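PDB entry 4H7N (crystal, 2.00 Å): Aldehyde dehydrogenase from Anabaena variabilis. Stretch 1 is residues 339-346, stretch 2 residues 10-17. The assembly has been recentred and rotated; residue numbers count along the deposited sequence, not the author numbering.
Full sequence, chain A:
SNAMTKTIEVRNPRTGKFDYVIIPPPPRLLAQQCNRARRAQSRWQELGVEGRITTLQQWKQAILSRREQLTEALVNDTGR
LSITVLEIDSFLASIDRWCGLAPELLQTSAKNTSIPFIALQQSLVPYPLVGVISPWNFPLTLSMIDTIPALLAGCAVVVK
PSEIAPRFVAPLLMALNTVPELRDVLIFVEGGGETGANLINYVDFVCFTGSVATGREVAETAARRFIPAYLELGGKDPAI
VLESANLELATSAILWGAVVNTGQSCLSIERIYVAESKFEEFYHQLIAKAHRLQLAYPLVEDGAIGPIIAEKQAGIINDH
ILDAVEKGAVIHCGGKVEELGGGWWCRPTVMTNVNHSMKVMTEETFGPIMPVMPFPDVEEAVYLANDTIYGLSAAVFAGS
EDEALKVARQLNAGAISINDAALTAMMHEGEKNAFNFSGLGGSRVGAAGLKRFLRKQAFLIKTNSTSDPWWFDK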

# COMPACT_ATOMS: atom_id res chain seq x y z
N GLU A 339 18.03 25.44 30.19
CA GLU A 339 18.89 24.39 30.71
C GLU A 339 18.75 24.31 32.23
O GLU A 339 18.80 25.31 32.93
CB GLU A 339 20.36 24.62 30.26
CG GLU A 339 21.37 23.59 30.82
CD GLU A 339 22.04 24.02 32.14
OE1 GLU A 339 22.75 25.05 32.13
OE2 GLU A 339 21.89 23.35 33.18
N LEU A 340 18.50 23.10 32.73
CA LEU A 340 18.43 22.86 34.16
C LEU A 340 19.04 21.48 34.44
O LEU A 340 18.64 20.45 33.83
CB LEU A 340 17.00 22.90 34.66
CG LEU A 340 16.19 24.18 34.45
CD1 LEU A 340 14.72 23.84 34.62
CD2 LEU A 340 16.63 25.29 35.42
N GLY A 341 20.05 21.48 35.31
CA GLY A 341 20.81 20.27 35.64
C GLY A 341 21.48 19.65 34.43
O GLY A 341 21.82 18.45 34.43
N GLY A 342 21.72 20.45 33.40
CA GLY A 342 22.35 19.98 32.19
C GLY A 342 21.38 19.53 31.11
O GLY A 342 21.79 19.27 29.97
N GLY A 343 20.11 19.40 31.45
CA GLY A 343 19.06 19.05 30.49
C GLY A 343 18.32 20.25 29.92
O GLY A 343 18.41 21.33 30.47
N TRP A 344 17.59 20.06 28.83
CA TRP A 344 16.76 21.12 28.26
C TRP A 344 15.30 20.86 28.64
O TRP A 344 14.81 19.73 28.57
CB TRP A 344 16.84 21.14 26.72
CG TRP A 344 18.13 21.66 26.16
CD1 TRP A 344 19.06 20.95 25.44
CD2 TRP A 344 18.63 23.00 26.24
NE1 TRP A 344 20.10 21.76 25.10
CE2 TRP A 344 19.87 23.03 25.57
CE3 TRP A 344 18.15 24.19 26.83
CZ2 TRP A 344 20.65 24.19 25.45
CZ3 TRP A 344 18.91 25.33 26.73
CH2 TRP A 344 20.16 25.33 26.04
N TRP A 345 14.61 21.95 28.94
CA TRP A 345 13.25 21.94 29.43
C TRP A 345 12.43 23.09 28.85
O TRP A 345 12.97 24.15 28.49
CB TRP A 345 13.25 22.08 30.96
CG TRP A 345 14.11 21.11 31.65
CD1 TRP A 345 15.46 21.19 31.83
CD2 TRP A 345 13.70 19.91 32.30
NE1 TRP A 345 15.92 20.10 32.53
CE2 TRP A 345 14.86 19.30 32.84
CE3 TRP A 345 12.46 19.28 32.48
CZ2 TRP A 345 14.82 18.12 33.53
CZ3 TRP A 345 12.42 18.11 33.20
CH2 TRP A 345 13.60 17.53 33.71
N CYS A 346 11.13 22.85 28.74
CA CYS A 346 10.15 23.89 28.41
C CYS A 346 8.87 23.57 29.15
O CYS A 346 8.37 22.43 29.12
CB CYS A 346 9.85 23.92 26.91
SG CYS A 346 8.86 25.39 26.41
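Stretch 2 (10-17) VRNPRTGK

Stretch 1 is a hairpin: strand 339-340 turns through a type I' turn from Leu340 to Gly343 and returns as the strand that begins at Gly343. Stretch 2 leaves its own strand at Arg11 and folds into a compact loop, with helical phi/psi at residues 13-15, that lies against this turn. The chains run antiparallel where they meet, with CA atoms 4.6 Å apart for both Gly342-Thr15 and Gly343-Arg14. No direct hydrogen bond crosses; close backbone packing, CA-H...O contacts and three waters join the two.

Close packing suits glycine. At Gly342 a CB would lie 2.1 Å from Thr15 O, and its phi/psi of 93/-11 would also jam it against the preceding carbonyl. Without one, Gly342 CA approaches Thr15 O to 3.3 Å in a CA-H...O contact. Gly16 answers in kind: its CA lies 3.3 Å from Gly342 O, where a CB would come within 2.1 Å of that oxygen. At Gly343 the backbone angles are ordinary, but a CB would clash with the carbonyl oxygens of Pro13 and Arg14. Gly341, with its positive phi, suits the turn itself.

Arg11 points toward the hairpin and is extended, with chi1 to chi3 all t, which carries its guanidinium to the return strand. Its NH2 lies 3.5 Å from Trp344 CD1, at an oblique approach to the indole, whose chi1 is m. The same NH2 donates to water 1 (2.9 Å) and water 2 (2.8 Å). Water 1 also accepts from Trp344 N and donates to Pro13 O, while water 2 donates to Gly342 O, so one guanidinium reaches both backbones through solvent.

Arg14 starts away from the hairpin, but chi1 m, chi2 t and chi3 p bring its end back, placing NH1 3.8 Å from Trp345 CH2, near the plane of the ring at its edge. The guanidinium is hydrogen-bonded elsewhere in the structure. Trp345, also m at chi1, donates from NE1 to Leu340 O at 3.0 Å, tying its ring to the start of the turn. Water 3 donates to Leu340 O and Arg14 O, linking two carbonyls that could not bond directly.

Other side chains brace each loop from within. Asn12, t at chi1, uses OD1 to accept from Arg14 N (2.8 Å) and Thr15 N (3.1 Å). Thr15, p at chi1, accepts at OG1 from Lys17 N (3.2 Å). In the hairpin, Glu339 OE2 accepts from Gly342 N at 2.9 Å.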

# COMPACT_ATOMS: atom_id res chain seq x y z
N VAL A 10 25.87 8.54 23.48
CA VAL A 10 24.44 8.82 23.55
C VAL A 10 24.23 9.72 24.74
O VAL A 10 24.66 9.39 25.87
CB VAL A 10 23.61 7.54 23.65
CG1 VAL A 10 22.12 7.83 23.80
CG2 VAL A 10 23.85 6.64 22.45
N ARG A 11 23.61 10.87 24.49
CA ARG A 11 23.32 11.86 25.52
C ARG A 11 22.16 11.43 26.43
O ARG A 11 21.17 10.84 26.00
CB ARG A 11 23.06 13.19 24.81
CG ARG A 11 22.53 14.32 25.66
CD ARG A 11 22.48 15.61 24.86
NE ARG A 11 21.96 16.72 25.61
CZ ARG A 11 20.67 16.89 25.93
NH1 ARG A 11 19.74 16.02 25.56
NH2 ARG A 11 20.29 17.94 26.61
N ASN A 12 22.33 11.68 27.70
CA ASN A 12 21.29 11.56 28.70
C ASN A 12 20.50 12.86 28.69
O ASN A 12 21.07 13.95 28.88
CB ASN A 12 21.94 11.34 30.06
CG ASN A 12 20.95 11.19 31.19
OD1 ASN A 12 20.03 11.96 31.36
ND2 ASN A 12 21.24 10.24 32.04
N PRO A 13 19.20 12.77 28.46
CA PRO A 13 18.37 13.96 28.32
C PRO A 13 18.13 14.75 29.64
O PRO A 13 17.79 15.91 29.58
CB PRO A 13 17.06 13.40 27.78
CG PRO A 13 16.99 12.05 28.36
CD PRO A 13 18.41 11.54 28.25
N ARG A 14 18.31 14.12 30.79
CA ARG A 14 18.19 14.82 32.07
C ARG A 14 19.47 15.56 32.43
O ARG A 14 19.42 16.71 32.89
CB ARG A 14 17.83 13.86 33.21
CG ARG A 14 16.45 13.27 33.09
CD ARG A 14 15.98 12.53 34.35
NE ARG A 14 15.92 13.45 35.43
CZ ARG A 14 14.87 14.19 35.76
NH1 ARG A 14 13.68 14.08 35.20
NH2 ARG A 14 15.03 15.05 36.73
N THR A 15 20.61 14.91 32.23
CA THR A 15 21.88 15.45 32.66
C THR A 15 22.68 16.12 31.57
O THR A 15 23.57 16.88 31.87
CB THR A 15 22.80 14.39 33.30
OG1 THR A 15 23.28 13.48 32.31
CG2 THR A 15 22.15 13.66 34.46
N GLY A 16 22.41 15.82 30.31
CA GLY A 16 23.17 16.41 29.26
C GLY A 16 24.52 15.76 29.03
O GLY A 16 25.27 16.19 28.16
N LYS A 17 24.84 14.72 29.80
CA LYS A 17 26.14 14.04 29.65
C LYS A 17 25.99 12.78 28.85
O LYS A 17 24.88 12.20 28.76
CB LYS A 17 26.71 13.62 30.99
CG LYS A 17 26.92 14.73 31.97
CD LYS A 17 27.36 14.11 33.30
CE LYS A 17 28.47 14.90 33.94
NZ LYS A 17 27.94 16.27 34.20
O HOH W 1 17.47 17.48 27.34
O HOH W 2 22.21 19.73 27.57
O HOH W 3 18.11 17.83 34.77